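Side-chain contacts in carbohydrate kinase, pfkB family (Enterococcus faecalis, PDB 3KTN), which probably phosphorylates 2-keto-3-deoxygluconate, as a magnesium-binding member of the ribokinase-like pfkB family: residues M31-T36 with D85-F90; T101-Q106 with D274-G279; T242-Q247 with S265-L270; N250-Y255 with N306-H311. All coordinates share one frame; numbering follows the deposited sequence.

In the fold
Contacts 1 and 2 meet through neighbouring strands 88-93 and 101-105 of the four-stranded sheet, their centres about 12 Å apart; contact 1 closes along the chain before contact 2 opens. Contacts 3 and 4, with centres about 8 Å apart, share the antiparallel end of the nine-stranded sheet, and their segments alternate in sequence. Contact 2 joins the two regions: its segment 274-279 touches His311 of contact 4, and its Arg275 comes close to Arg243 of contact 3. Contact 3 falls within the chain span of contact 2, whereas contacts 2 and 4 alternate. The small sheet is thereby tied to the magnesium-site turn, and that turn to the larger sheet and helix 296-310.

Contact 1 of 4, residues M31-T36 with D85-F90; sequences MNFVGT and DHIGSF
Phe33 and Val34, at the end of strand 28-34, meet Ile87, just ahead of strand 88-93, and Phe90 within it, although the two strands are not neighbours. Their nearest CA atoms, those of Phe33 and Ser89, are 8.9 Å apart, and no hydrogen bond joins the segments. The reason is strand 12-16, which lies between them in the four-stranded sheet: Val34 pairs by backbone with Met12 on one flank, and Gly88 with Leu13 on the other. This small sheet is consistent with the lid of ribokinase-like kinases. The side chains reach over the middle strand in two separate places. In the first, CD1 of Ile87 comes to the edge of the Phe33 ring, near its plane, at 4.3 Å from CE1. Leu13 touches both residues, and helix 61-72 packs on them as well, with Ala65 and Ala69 against Phe33 and Leu62 against Ile87. In the second, the Val34 CG2 methyl lies 3.8 Å from Phe90 CE2 and 4.1 Å from Phe90 CZ, approaching the ring obliquely while the two side chains cross at about a right angle. Phe90 is brought there by a first torsion of 69°, which places CG between the backbone N and the carbonyl carbon. The Phe90 side chain also comes within about 4 Å of that of Ile276, at the magnesium site. All four touching residues are buried, yet the two segments hide just 115 Å² from each other. The direct contact between them is apolar; the hydrogen bonds run instead to strand 12-16.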
loop_
_atom_site.group_PDB
_atom_site.type_symbol
_atom_site.label_atom_id
_atom_site.label_comp_id
_atom_site.label_asym_id
_atom_site.label_seq_id
_atom_site.Cartn_x
_atom_site.Cartn_y
_atom_site.Cartn_z
HETATM N N MSE A 31 -8.514 0.197 8.925
HETATM C CA MSE A 31 -9.442 0.364 10.036
HETATM C C MSE A 31 -10.863 0.453 9.504
HETATM O O MSE A 31 -11.095 0.992 8.430
HETATM C CB MSE A 31 -9.127 1.648 10.809
HETATM C CG MSE A 31 -10.168 1.999 11.872
HETATM SE SE MSE A 31 -9.942 3.798 12.613
HETATM C CE MSE A 31 -11.053 4.780 11.371
ATOM N N ASN A 32 -11.817 -0.084 10.250
ATOM C CA ASN A 32 -13.206 0.008 9.836
ATOM C C ASN A 32 -14.093 0.196 11.055
ATOM O O ASN A 32 -13.695 -0.122 12.178
ATOM C CB ASN A 32 -13.637 -1.247 9.063
ATOM C CG ASN A 32 -12.851 -1.429 7.773
ATOM O OD1 ASN A 32 -11.805 -2.081 7.753
ATOM N ND2 ASN A 32 -13.335 -0.820 6.697
ATOM N N PHE A 33 -15.285 0.736 10.827
ATOM C CA PHE A 33 -16.253 0.940 11.897
ATOM C C PHE A 33 -17.204 -0.232 11.805
ATOM O O PHE A 33 -17.891 -0.407 10.804
ATOM C CB PHE A 33 -16.994 2.263 11.704
ATOM C CG PHE A 33 -16.148 3.466 11.993
ATOM C CD1 PHE A 33 -16.025 3.951 13.289
ATOM C CD2 PHE A 33 -15.428 4.085 10.975
ATOM C CE1 PHE A 33 -15.195 5.040 13.569
ATOM C CE2 PHE A 33 -14.595 5.172 11.242
ATOM C CZ PHE A 33 -14.479 5.650 12.541
ATOM N N VAL A 34 -17.209 -1.055 12.847
ATOM C CA VAL A 34 -18.051 -2.229 12.888
ATOM C C VAL A 34 -18.781 -2.291 14.233
ATOM O O VAL A 34 -18.718 -1.352 15.037
ATOM C CB VAL A 34 -17.192 -3.518 12.687
ATOM C CG1 VAL A 34 -16.466 -3.460 11.338
ATOM C CG2 VAL A 34 -16.168 -3.644 13.808
ATOM N N GLY A 35 -19.466 -3.408 14.457
ATOM C CA GLY A 35 -20.224 -3.627 15.672
ATOM C C GLY A 35 -21.456 -4.423 15.283
ATOM O O GLY A 35 -21.880 -4.359 14.126
ATOM N N THR A 36 -22.021 -5.183 16.220
ATOM C CA THR A 36 -23.219 -5.980 15.935
ATOM C C THR A 36 -24.308 -5.152 15.258
ATOM O O THR A 36 -24.827 -5.546 14.217
ATOM C CB THR A 36 -23.800 -6.607 17.227
ATOM O OG1 THR A 36 -22.950 -7.676 17.650
ATOM C CG2 THR A 36 -25.213 -7.158 16.991
ATOM N N ASP A 85 -15.663 10.721 24.523
ATOM C CA ASP A 85 -14.493 11.063 23.724
ATOM C C ASP A 85 -13.856 9.834 23.087
ATOM O O ASP A 85 -13.143 9.935 22.089
ATOM C CB ASP A 85 -13.446 11.725 24.618
ATOM C CG ASP A 85 -13.986 12.926 25.353
ATOM O OD1 ASP A 85 -14.204 13.973 24.703
ATOM O OD2 ASP A 85 -14.198 12.820 26.580
ATOM N N HIS A 86 -14.135 8.677 23.667
ATOM C CA HIS A 86 -13.544 7.422 23.241
ATOM C C HIS A 86 -14.469 6.486 22.462
ATOM O O HIS A 86 -15.692 6.529 22.601
ATOM C CB HIS A 86 -13.025 6.727 24.507
ATOM C CG HIS A 86 -12.336 5.419 24.268
ATOM N ND1 HIS A 86 -11.044 5.335 23.792
ATOM C CD2 HIS A 86 -12.733 4.147 24.508
ATOM C CE1 HIS A 86 -10.673 4.068 23.755
ATOM N NE2 HIS A 86 -11.679 3.327 24.185
ATOM N N ILE A 87 -13.869 5.648 21.622
ATOM C CA ILE A 87 -14.622 4.653 20.869
ATOM C C ILE A 87 -13.948 3.310 21.148
ATOM O O ILE A 87 -12.717 3.221 21.165
ATOM C CB ILE A 87 -14.613 4.931 19.348
ATOM C CG1 ILE A 87 -15.291 6.272 19.057
ATOM C CG2 ILE A 87 -15.360 3.818 18.614
ATOM C CD1 ILE A 87 -15.405 6.602 17.570
ATOM N N GLY A 88 -14.748 2.278 21.398
ATOM C CA GLY A 88 -14.184 0.964 21.669
ATOM C C GLY A 88 -13.488 0.445 20.423
ATOM O O GLY A 88 -13.800 0.882 19.317
ATOM N N SER A 89 -12.549 -0.480 20.584
ATOM C CA SER A 89 -11.842 -1.011 19.424
ATOM C C SER A 89 -11.216 -2.366 19.679
ATOM O O SER A 89 -11.113 -2.817 20.822
ATOM C CB SER A 89 -10.729 -0.050 19.004
ATOM O OG SER A 89 -9.689 -0.035 19.977
ATOM N N PHE A 90 -10.792 -3.005 18.595
ATOM C CA PHE A 90 -10.112 -4.287 18.679
ATOM C C PHE A 90 -9.243 -4.506 17.444
ATOM O O PHE A 90 -9.478 -3.920 16.384
ATOM C CB PHE A 90 -11.119 -5.434 18.854
ATOM C CG PHE A 90 -11.980 -5.707 17.647
ATOM C CD1 PHE A 90 -11.601 -6.665 16.706
ATOM C CD2 PHE A 90 -13.210 -5.070 17.493
ATOM C CE1 PHE A 90 -12.433 -6.989 15.638
ATOM C CE2 PHE A 90 -14.048 -5.385 16.428
ATOM C CZ PHE A 90 -13.658 -6.350 15.501
#

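Contact 2 of 4, residues T101-Q106 with D274-G279; sequences TQVTYQ and DRIGAG. With SO4 (sulfate ion), chain B.
Val103, whose CG2 packs 3.8 Å from Ile276 CD1, turns its other methyl, CG1, onto one face of the Tyr105 ring, 3.8 Å above the plane and offset toward the rim. A sulfate, probably from the crystallisation liquor, approaches that ring obliquely and is held by Arg108 and Arg171; its bond from Tyr105 OH is weak and doubtful, as O4 is very close, and the hydroxyl has a second weak partner in Arg338 of the fourth subunit. A second flat group, the Asp274 carboxylate, is gripped through both oxygens. OD1 is met nearly along its C-O axis by Ile276 N at 3.1 Å, closing an Asx turn, while OD2 takes a salt bridge from Arg14 and a bond from Gly315 N. Ile276 CD1 also touches Thr101 CG2, at 4.2 Å. A water accepts from Arg275 N at 2.9 Å and lies 3.2 Å from Thr101 OG1, which is also bonded to Gly95 N. Strand 101-105 pairs in parallel with a strand of the fourth subunit, whose Leu336 packs on Thr101, Val103 and Ile276. Asp274 and Ile276 belong to the magnesium site, and the pfkB-signature GAGD segment, at the start of helix 278-291, probably forms the anion hole, as in ribokinase.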
loop_
_atom_site.group_PDB
_atom_site.type_symbol
_atom_site.label_atom_id
_atom_site.label_comp_id
_atom_site.label_asym_id
_atom_site.label_seq_id
_atom_site.Cartn_x
_atom_site.Cartn_y
_atom_site.Cartn_z
ATOM N N THR A 101 -7.448 -17.090 14.019
ATOM C CA THR A 101 -7.539 -15.649 13.884
ATOM C C THR A 101 -7.443 -15.145 15.324
ATOM O O THR A 101 -8.017 -15.756 16.235
ATOM C CB THR A 101 -8.898 -15.266 13.247
ATOM O OG1 THR A 101 -8.863 -15.595 11.849
ATOM C CG2 THR A 101 -9.198 -13.770 13.417
ATOM N N GLN A 102 -6.706 -14.057 15.539
ATOM C CA GLN A 102 -6.532 -13.517 16.887
ATOM C C GLN A 102 -7.169 -12.139 17.050
ATOM O O GLN A 102 -6.794 -11.183 16.370
ATOM C CB GLN A 102 -5.035 -13.414 17.228
ATOM C CG GLN A 102 -4.221 -14.715 17.092
ATOM C CD GLN A 102 -4.281 -15.610 18.325
ATOM O OE1 GLN A 102 -4.660 -15.171 19.414
ATOM N NE2 GLN A 102 -3.883 -16.868 18.162
ATOM N N VAL A 103 -8.125 -12.037 17.963
ATOM C CA VAL A 103 -8.793 -10.774 18.227
ATOM C C VAL A 103 -8.310 -10.251 19.573
ATOM O O VAL A 103 -8.327 -10.972 20.568
ATOM C CB VAL A 103 -10.325 -10.949 18.252
ATOM C CG1 VAL A 103 -10.998 -9.681 18.776
ATOM C CG2 VAL A 103 -10.826 -11.245 16.843
ATOM N N THR A 104 -7.856 -9.003 19.599
ATOM C CA THR A 104 -7.379 -8.389 20.838
ATOM C C THR A 104 -8.163 -7.097 21.078
ATOM O O THR A 104 -8.034 -6.135 20.319
ATOM C CB THR A 104 -5.886 -8.056 20.753
ATOM O OG1 THR A 104 -5.156 -9.228 20.377
ATOM C CG2 THR A 104 -5.376 -7.556 22.095
ATOM N N TYR A 105 -8.971 -7.085 22.136
ATOM C CA TYR A 105 -9.797 -5.928 22.482
ATOM C C TYR A 105 -9.046 -4.853 23.247
ATOM O O TYR A 105 -8.109 -5.140 23.989
ATOM C CB TYR A 105 -10.988 -6.358 23.349
ATOM C CG TYR A 105 -12.001 -7.215 22.642
ATOM C CD1 TYR A 105 -12.976 -6.649 21.819
ATOM C CD2 TYR A 105 -11.980 -8.596 22.781
ATOM C CE1 TYR A 105 -13.905 -7.449 21.153
ATOM C CE2 TYR A 105 -12.896 -9.399 22.120
ATOM C CZ TYR A 105 -13.852 -8.822 21.308
ATOM O OH TYR A 105 -14.729 -9.639 20.630
ATOM N N GLN A 106 -9.471 -3.610 23.056
ATOM C CA GLN A 106 -8.901 -2.472 23.770
ATOM C C GLN A 106 -10.039 -2.022 24.690
ATOM O O GLN A 106 -11.061 -2.700 24.758
ATOM C CB GLN A 106 -8.523 -1.363 22.793
ATOM C CG GLN A 106 -7.198 -1.597 22.086
ATOM C CD GLN A 106 -6.019 -1.016 22.848
ATOM O OE1 GLN A 106 -5.515 -1.621 23.802
ATOM N NE2 GLN A 106 -5.577 0.180 22.432
ATOM N N ASP A 274 -12.904 -14.888 6.635
ATOM C CA ASP A 274 -13.053 -14.001 7.796
ATOM C C ASP A 274 -14.442 -14.251 8.388
ATOM O O ASP A 274 -15.448 -13.889 7.777
ATOM C CB ASP A 274 -12.939 -12.536 7.342
ATOM C CG ASP A 274 -12.888 -11.549 8.505
ATOM O OD1 ASP A 274 -13.409 -11.853 9.596
ATOM O OD2 ASP A 274 -12.334 -10.444 8.324
ATOM N N ARG A 275 -14.505 -14.849 9.576
ATOM C CA ARG A 275 -15.798 -15.136 10.186
ATOM C C ARG A 275 -16.282 -14.095 11.179
ATOM O O ARG A 275 -17.406 -14.178 11.665
ATOM C CB ARG A 275 -15.763 -16.493 10.886
ATOM C CG ARG A 275 -14.613 -16.643 11.848
ATOM C CD ARG A 275 -14.753 -17.909 12.668
ATOM N NE ARG A 275 -15.792 -17.753 13.672
ATOM C CZ ARG A 275 -16.131 -18.685 14.550
ATOM N NH1 ARG A 275 -15.511 -19.857 14.553
ATOM N NH2 ARG A 275 -17.089 -18.440 15.429
ATOM N N ILE A 276 -15.447 -13.114 11.486
ATOM C CA ILE A 276 -15.847 -12.104 12.456
ATOM C C ILE A 276 -17.117 -11.377 12.030
ATOM O O ILE A 276 -17.175 -10.797 10.949
ATOM C CB ILE A 276 -14.720 -11.086 12.685
ATOM C CG1 ILE A 276 -13.446 -11.830 13.078
ATOM C CG2 ILE A 276 -15.113 -10.104 13.799
ATOM C CD1 ILE A 276 -12.272 -10.942 13.292
ATOM N N GLY A 277 -18.138 -11.433 12.882
ATOM C CA GLY A 277 -19.396 -10.771 12.583
ATOM C C GLY A 277 -20.320 -11.517 11.633
ATOM O O GLY A 277 -21.440 -11.073 11.393
ATOM N N ALA A 278 -19.867 -12.645 11.094
ATOM C CA ALA A 278 -20.682 -13.413 10.155
ATOM C C ALA A 278 -22.016 -13.817 10.761
ATOM O O ALA A 278 -22.988 -14.049 10.039
ATOM C CB ALA A 278 -19.928 -14.651 9.683
ATOM N N GLY A 279 -22.062 -13.905 12.085
ATOM C CA GLY A 279 -23.301 -14.258 12.746
ATOM C C GLY A 279 -24.349 -13.190 12.512
ATOM O O GLY A 279 -25.548 -13.478 12.507
HETATM S S SO4 B . -18.363 -9.132 20.887
HETATM O O1 SO4 B . -18.364 -10.245 21.855
HETATM O O2 SO4 B . -18.799 -9.625 19.572
HETATM O O3 SO4 B . -19.283 -8.075 21.343
HETATM O O4 SO4 B . -17.000 -8.581 20.805
HETATM O O HOH W 1 -11.852 -15.577 10.629
#

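Contact 3 of 4, residues T242-Q247 with S265-L270; sequences TRSHSQ and SEKRPL
Arg243, Ser244 and Ser246 meet Lys267 and Leu270 in a largely solvent-facing contact at the antiparallel end of the nine-stranded sheet. The short touching parts, CA 243 to 246 and CA 267 to 270, point 94° apart. The CA atoms of Ser244 and Lys267 are separated by 8.4 Å, because strand 250-257 lies between strands 237-245 and 262-269: Ser244 pairs by backbone with Tyr251, and Arg268 with Leu252. Two clusters of side chains reach past this intervening strand. Lys267 heads the first. The extended first part of its chain brings CD to 3.7 Å from Ser244 OG; the bend at the third torsion (-53°) then directs CE and NZ toward Ser246. NZ is 3.6 Å from Ser246 OG, too loose a meeting to count as a hydrogen bond. The polar link is instead a water, which accepts from Lys267 NZ at 2.6 Å and lies 3.0 Å from Ser244 OG. The ammonium has a further partner in Tyr251 of the intervening strand, with which it makes a cation-pi interaction. In the second cluster Arg243 is stretched from CG to NE and crosses Leu270, whose CD2 meets the edge of the guanidinium near its plane, 3.4 Å from NH1. The same NH1 is hydrogen-bonded to His311 NE2, and Leu270 touches His311 too. No direct hydrogen bond or salt bridge crosses between the segments. The ammonium is joined to Ser244 through water, while Arg243 NH1 turns to His311, so this surface contact combines a water-mediated polar link with an arginine-leucine touch beside it.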
loop_
_atom_site.group_PDB
_atom_site.type_symbol
_atom_site.label_atom_id
_atom_site.label_comp_id
_atom_site.label_asym_id
_atom_site.label_seq_id
_atom_site.Cartn_x
_atom_site.Cartn_y
_atom_site.Cartn_z
ATOM N N THR A 242 -25.410 -23.656 13.225
ATOM C CA THR A 242 -24.569 -24.676 13.801
ATOM C C THR A 242 -23.453 -24.995 12.818
ATOM O O THR A 242 -23.696 -25.220 11.630
ATOM C CB THR A 242 -25.392 -25.949 14.141
ATOM O OG1 THR A 242 -24.505 -27.050 14.374
ATOM C CG2 THR A 242 -26.346 -26.291 13.015
ATOM N N ARG A 243 -22.223 -24.966 13.319
ATOM C CA ARG A 243 -21.046 -25.264 12.516
ATOM C C ARG A 243 -20.669 -26.717 12.741
ATOM O O ARG A 243 -20.701 -27.210 13.868
ATOM C CB ARG A 243 -19.878 -24.365 12.927
ATOM C CG ARG A 243 -20.108 -22.895 12.646
ATOM C CD ARG A 243 -19.128 -22.024 13.414
ATOM N NE ARG A 243 -19.468 -20.608 13.299
ATOM C CZ ARG A 243 -19.241 -19.869 12.218
ATOM N NH1 ARG A 243 -18.663 -20.411 11.153
ATOM N NH2 ARG A 243 -19.604 -18.590 12.196
ATOM N N SER A 244 -20.321 -27.405 11.662
ATOM C CA SER A 244 -19.933 -28.804 11.746
ATOM C C SER A 244 -18.772 -29.040 10.796
ATOM O O SER A 244 -18.463 -28.191 9.959
ATOM C CB SER A 244 -21.111 -29.711 11.370
ATOM O OG SER A 244 -21.575 -29.446 10.053
ATOM N N HIS A 245 -18.124 -30.190 10.927
ATOM C CA HIS A 245 -17.006 -30.503 10.057
ATOM C C HIS A 245 -16.849 -31.992 9.821
ATOM O O HIS A 245 -16.730 -32.776 10.761
ATOM C CB HIS A 245 -15.698 -29.943 10.631
ATOM C CG HIS A 245 -15.252 -30.612 11.895
ATOM N ND1 HIS A 245 -15.926 -30.470 13.090
ATOM C CD2 HIS A 245 -14.211 -31.439 12.146
ATOM C CE1 HIS A 245 -15.317 -31.182 14.022
ATOM N NE2 HIS A 245 -14.274 -31.780 13.475
ATOM N N SER A 246 -16.876 -32.379 8.553
ATOM C CA SER A 246 -16.677 -33.767 8.179
ATOM C C SER A 246 -15.187 -33.798 7.888
ATOM O O SER A 246 -14.509 -32.787 8.074
ATOM C CB SER A 246 -17.477 -34.110 6.921
ATOM O OG SER A 246 -18.872 -34.038 7.168
ATOM N N GLN A 247 -14.657 -34.930 7.447
ATOM C CA GLN A 247 -13.233 -34.972 7.158
ATOM C C GLN A 247 -12.964 -34.095 5.938
ATOM O O GLN A 247 -13.568 -34.290 4.880
ATOM C CB GLN A 247 -12.769 -36.406 6.890
ATOM C CG GLN A 247 -11.249 -36.556 6.882
ATOM C CD GLN A 247 -10.796 -37.990 6.679
ATOM O OE1 GLN A 247 -11.209 -38.894 7.409
ATOM N NE2 GLN A 247 -9.936 -38.204 5.687
ATOM N N SER A 265 -31.884 -25.801 7.663
ATOM C CA SER A 265 -31.406 -25.778 6.286
ATOM C C SER A 265 -30.444 -26.945 6.112
ATOM O O SER A 265 -29.987 -27.528 7.094
ATOM C CB SER A 265 -30.665 -24.473 5.992
ATOM O OG SER A 265 -29.348 -24.519 6.510
ATOM N N GLU A 266 -30.141 -27.295 4.869
ATOM C CA GLU A 266 -29.200 -28.381 4.623
ATOM C C GLU A 266 -27.798 -27.823 4.858
ATOM O O GLU A 266 -27.582 -26.628 4.684
ATOM C CB GLU A 266 -29.336 -28.887 3.184
ATOM C CG GLU A 266 -29.257 -27.794 2.129
ATOM C CD GLU A 266 -29.292 -28.347 0.712
ATOM O OE1 GLU A 266 -30.260 -29.071 0.381
ATOM O OE2 GLU A 266 -28.356 -28.058 -0.070
ATOM N N LYS A 267 -26.864 -28.678 5.271
ATOM C CA LYS A 267 -25.488 -28.248 5.513
ATOM C C LYS A 267 -24.913 -27.582 4.267
ATOM O O LYS A 267 -25.029 -28.111 3.164
ATOM C CB LYS A 267 -24.583 -29.433 5.866
ATOM C CG LYS A 267 -24.882 -30.128 7.174
ATOM C CD LYS A 267 -23.765 -31.114 7.521
ATOM C CE LYS A 267 -23.482 -32.095 6.374
ATOM N NZ LYS A 267 -22.322 -32.998 6.668
ATOM N N ARG A 268 -24.285 -26.429 4.450
ATOM C CA ARG A 268 -23.686 -25.701 3.334
ATOM C C ARG A 268 -22.174 -25.698 3.514
ATOM O O ARG A 268 -21.670 -25.310 4.577
ATOM C CB ARG A 268 -24.172 -24.251 3.318
ATOM C CG ARG A 268 -25.675 -24.063 3.361
ATOM C CD ARG A 268 -26.283 -24.185 1.989
ATOM N NE ARG A 268 -25.550 -23.381 1.022
ATOM C CZ ARG A 268 -25.978 -23.115 -0.208
ATOM N NH1 ARG A 268 -27.149 -23.585 -0.621
ATOM N NH2 ARG A 268 -25.226 -22.395 -1.033
ATOM N N PRO A 269 -21.425 -26.148 2.494
ATOM C CA PRO A 269 -19.963 -26.147 2.632
ATOM C C PRO A 269 -19.556 -24.717 3.017
ATOM O O PRO A 269 -20.079 -23.753 2.460
ATOM C CB PRO A 269 -19.483 -26.533 1.233
ATOM C CG PRO A 269 -20.600 -27.406 0.722
ATOM C CD PRO A 269 -21.837 -26.661 1.175
ATOM N N LEU A 270 -18.641 -24.586 3.971
ATOM C CA LEU A 270 -18.204 -23.275 4.442
ATOM C C LEU A 270 -16.708 -23.038 4.233
ATOM O O LEU A 270 -15.879 -23.856 4.637
ATOM C CB LEU A 270 -18.534 -23.134 5.931
ATOM C CG LEU A 270 -18.139 -21.847 6.665
ATOM C CD1 LEU A 270 -19.013 -20.703 6.210
ATOM C CD2 LEU A 270 -18.298 -22.060 8.167
HETATM O O HOH W 2 -21.375 -32.227 9.017
#

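Contact 4 of 4, residues N250-Y255 with N306-H311; sequences NYLSGY and NGVLAH
Leu252 on strand 250-257 faces the last turn of helix 296-310, its CA coming within 6.9 Å of that of Val308. One methyl does nearly all the touching. CD2 of Leu252 lies 3.9 Å from Gly307 C and equally far from Val308 N, a close approach to the helix backbone made possible by the missing side chain at Gly307. On the flanks it meets Val308 CG2 at 4.0 Å and, obliquely, the His311 ring, with CE1 at 4.4 Å. The leucine gets there with CG anti to the backbone N (chi1 -173°), while the neighbouring Tyr251 and Ser253 start out away from the helix. This is the helix-on-sheet packing of the ribokinase-like alpha/beta fold, with helix 296-310 laid against the antiparallel end of the nine-stranded sheet. Beyond the leucine, the imidazole is held through both nitrogens. ND1 of His311 donates to Gly307 O at 2.6 Å, with the oxygen only 5° out of the ring plane but the donor tilted 29° from the carbonyl plane. NE2 is hydrogen-bonded as well, and the two bonds would limit rotation of the ring; the His311 side chain lies about 6 Å from the bound magnesium.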
loop_
_atom_site.group_PDB
_atom_site.type_symbol
_atom_site.label_atom_id
_atom_site.label_comp_id
_atom_site.label_asym_id
_atom_site.label_seq_id
_atom_site.Cartn_x
_atom_site.Cartn_y
_atom_site.Cartn_z
ATOM N N ASN A 250 -15.773 -28.096 6.128
ATOM C CA ASN A 250 -16.490 -27.428 7.209
ATOM C C ASN A 250 -17.856 -27.050 6.650
ATOM O O ASN A 250 -17.990 -26.771 5.460
ATOM C CB ASN A 250 -15.753 -26.172 7.667
ATOM C CG ASN A 250 -14.488 -26.489 8.437
ATOM O OD1 ASN A 250 -14.523 -27.202 9.441
ATOM N ND2 ASN A 250 -13.363 -25.955 7.976
ATOM N N TYR A 251 -18.871 -27.038 7.506
ATOM C CA TYR A 251 -20.217 -26.718 7.053
ATOM C C TYR A 251 -20.938 -25.753 7.969
ATOM O O TYR A 251 -20.638 -25.653 9.154
ATOM C CB TYR A 251 -21.051 -27.994 6.956
ATOM C CG TYR A 251 -20.499 -29.022 6.007
ATOM C CD1 TYR A 251 -20.932 -29.078 4.684
ATOM C CD2 TYR A 251 -19.543 -29.945 6.432
ATOM C CE1 TYR A 251 -20.428 -30.032 3.804
ATOM C CE2 TYR A 251 -19.029 -30.903 5.563
ATOM C CZ TYR A 251 -19.477 -30.941 4.252
ATOM O OH TYR A 251 -18.981 -31.886 3.385
ATOM N N LEU A 252 -21.904 -25.049 7.401
ATOM C CA LEU A 252 -22.707 -24.126 8.167
ATOM C C LEU A 252 -24.153 -24.531 7.944
ATOM O O LEU A 252 -24.554 -24.848 6.825
ATOM C CB LEU A 252 -22.502 -22.687 7.695
ATOM C CG LEU A 252 -23.206 -21.669 8.600
ATOM C CD1 LEU A 252 -22.491 -21.646 9.955
ATOM C CD2 LEU A 252 -23.203 -20.278 7.961
ATOM N N SER A 253 -24.937 -24.524 9.013
ATOM C CA SER A 253 -26.339 -24.886 8.912
ATOM C C SER A 253 -27.161 -23.945 9.775
ATOM O O SER A 253 -26.810 -23.677 10.922
ATOM C CB SER A 253 -26.545 -26.331 9.372
ATOM O OG SER A 253 -27.853 -26.764 9.054
ATOM N N GLY A 254 -28.249 -23.434 9.221
ATOM C CA GLY A 254 -29.079 -22.529 9.988
ATOM C C GLY A 254 -30.380 -23.174 10.427
ATOM O O GLY A 254 -30.898 -24.069 9.755
ATOM N N TYR A 255 -30.900 -22.735 11.568
ATOM C CA TYR A 255 -32.164 -23.260 12.071
ATOM C C TYR A 255 -33.054 -22.110 12.504
ATOM O O TYR A 255 -32.569 -21.064 12.949
ATOM C CB TYR A 255 -31.934 -24.223 13.240
ATOM C CG TYR A 255 -31.084 -23.656 14.345
ATOM C CD1 TYR A 255 -31.590 -22.689 15.214
ATOM C CD2 TYR A 255 -29.754 -24.056 14.500
ATOM C CE1 TYR A 255 -30.796 -22.131 16.204
ATOM C CE2 TYR A 255 -28.951 -23.504 15.487
ATOM C CZ TYR A 255 -29.482 -22.540 16.334
ATOM O OH TYR A 255 -28.694 -21.986 17.309
ATOM N N ASN A 306 -26.531 -16.457 3.120
ATOM C CA ASN A 306 -25.990 -15.141 3.421
ATOM C C ASN A 306 -24.862 -15.286 4.439
ATOM O O ASN A 306 -23.837 -14.612 4.346
ATOM C CB ASN A 306 -27.079 -14.223 3.983
ATOM C CG ASN A 306 -26.703 -12.755 3.881
ATOM O OD1 ASN A 306 -26.220 -12.309 2.842
ATOM N ND2 ASN A 306 -26.932 -11.997 4.948
ATOM N N GLY A 307 -25.061 -16.177 5.406
ATOM C CA GLY A 307 -24.054 -16.418 6.426
ATOM C C GLY A 307 -22.772 -16.981 5.842
ATOM O O GLY A 307 -21.675 -16.607 6.265
ATOM N N VAL A 308 -22.903 -17.887 4.878
ATOM C CA VAL A 308 -21.740 -18.486 4.223
ATOM C C VAL A 308 -21.005 -17.404 3.430
ATOM O O VAL A 308 -19.772 -17.356 3.423
ATOM C CB VAL A 308 -22.160 -19.620 3.253
ATOM C CG1 VAL A 308 -20.938 -20.152 2.491
ATOM C CG2 VAL A 308 -22.818 -20.751 4.039
ATOM N N LEU A 309 -21.775 -16.542 2.766
ATOM C CA LEU A 309 -21.216 -15.450 1.975
ATOM C C LEU A 309 -20.407 -14.484 2.833
ATOM O O LEU A 309 -19.364 -14.005 2.406
ATOM C CB LEU A 309 -22.331 -14.676 1.267
ATOM C CG LEU A 309 -22.953 -15.325 0.029
ATOM C CD1 LEU A 309 -24.202 -14.559 -0.362
ATOM C CD2 LEU A 309 -21.942 -15.332 -1.119
ATOM N N ALA A 310 -20.887 -14.206 4.042
ATOM C CA ALA A 310 -20.198 -13.289 4.942
ATOM C C ALA A 310 -18.801 -13.787 5.289
ATOM O O ALA A 310 -17.903 -12.982 5.554
ATOM C CB ALA A 310 -21.006 -13.084 6.218
ATOM N N HIS A 311 -18.619 -15.107 5.291
ATOM C CA HIS A 311 -17.311 -15.689 5.597
ATOM C C HIS A 311 -16.310 -15.484 4.457
ATOM O O HIS A 311 -15.108 -15.630 4.655
ATOM C CB HIS A 311 -17.428 -17.193 5.884
ATOM C CG HIS A 311 -18.081 -17.519 7.192
ATOM N ND1 HIS A 311 -19.423 -17.303 7.435
ATOM C CD2 HIS A 311 -17.580 -18.062 8.328
ATOM C CE1 HIS A 311 -19.717 -17.701 8.658
ATOM N NE2 HIS A 311 -18.617 -18.166 9.223
#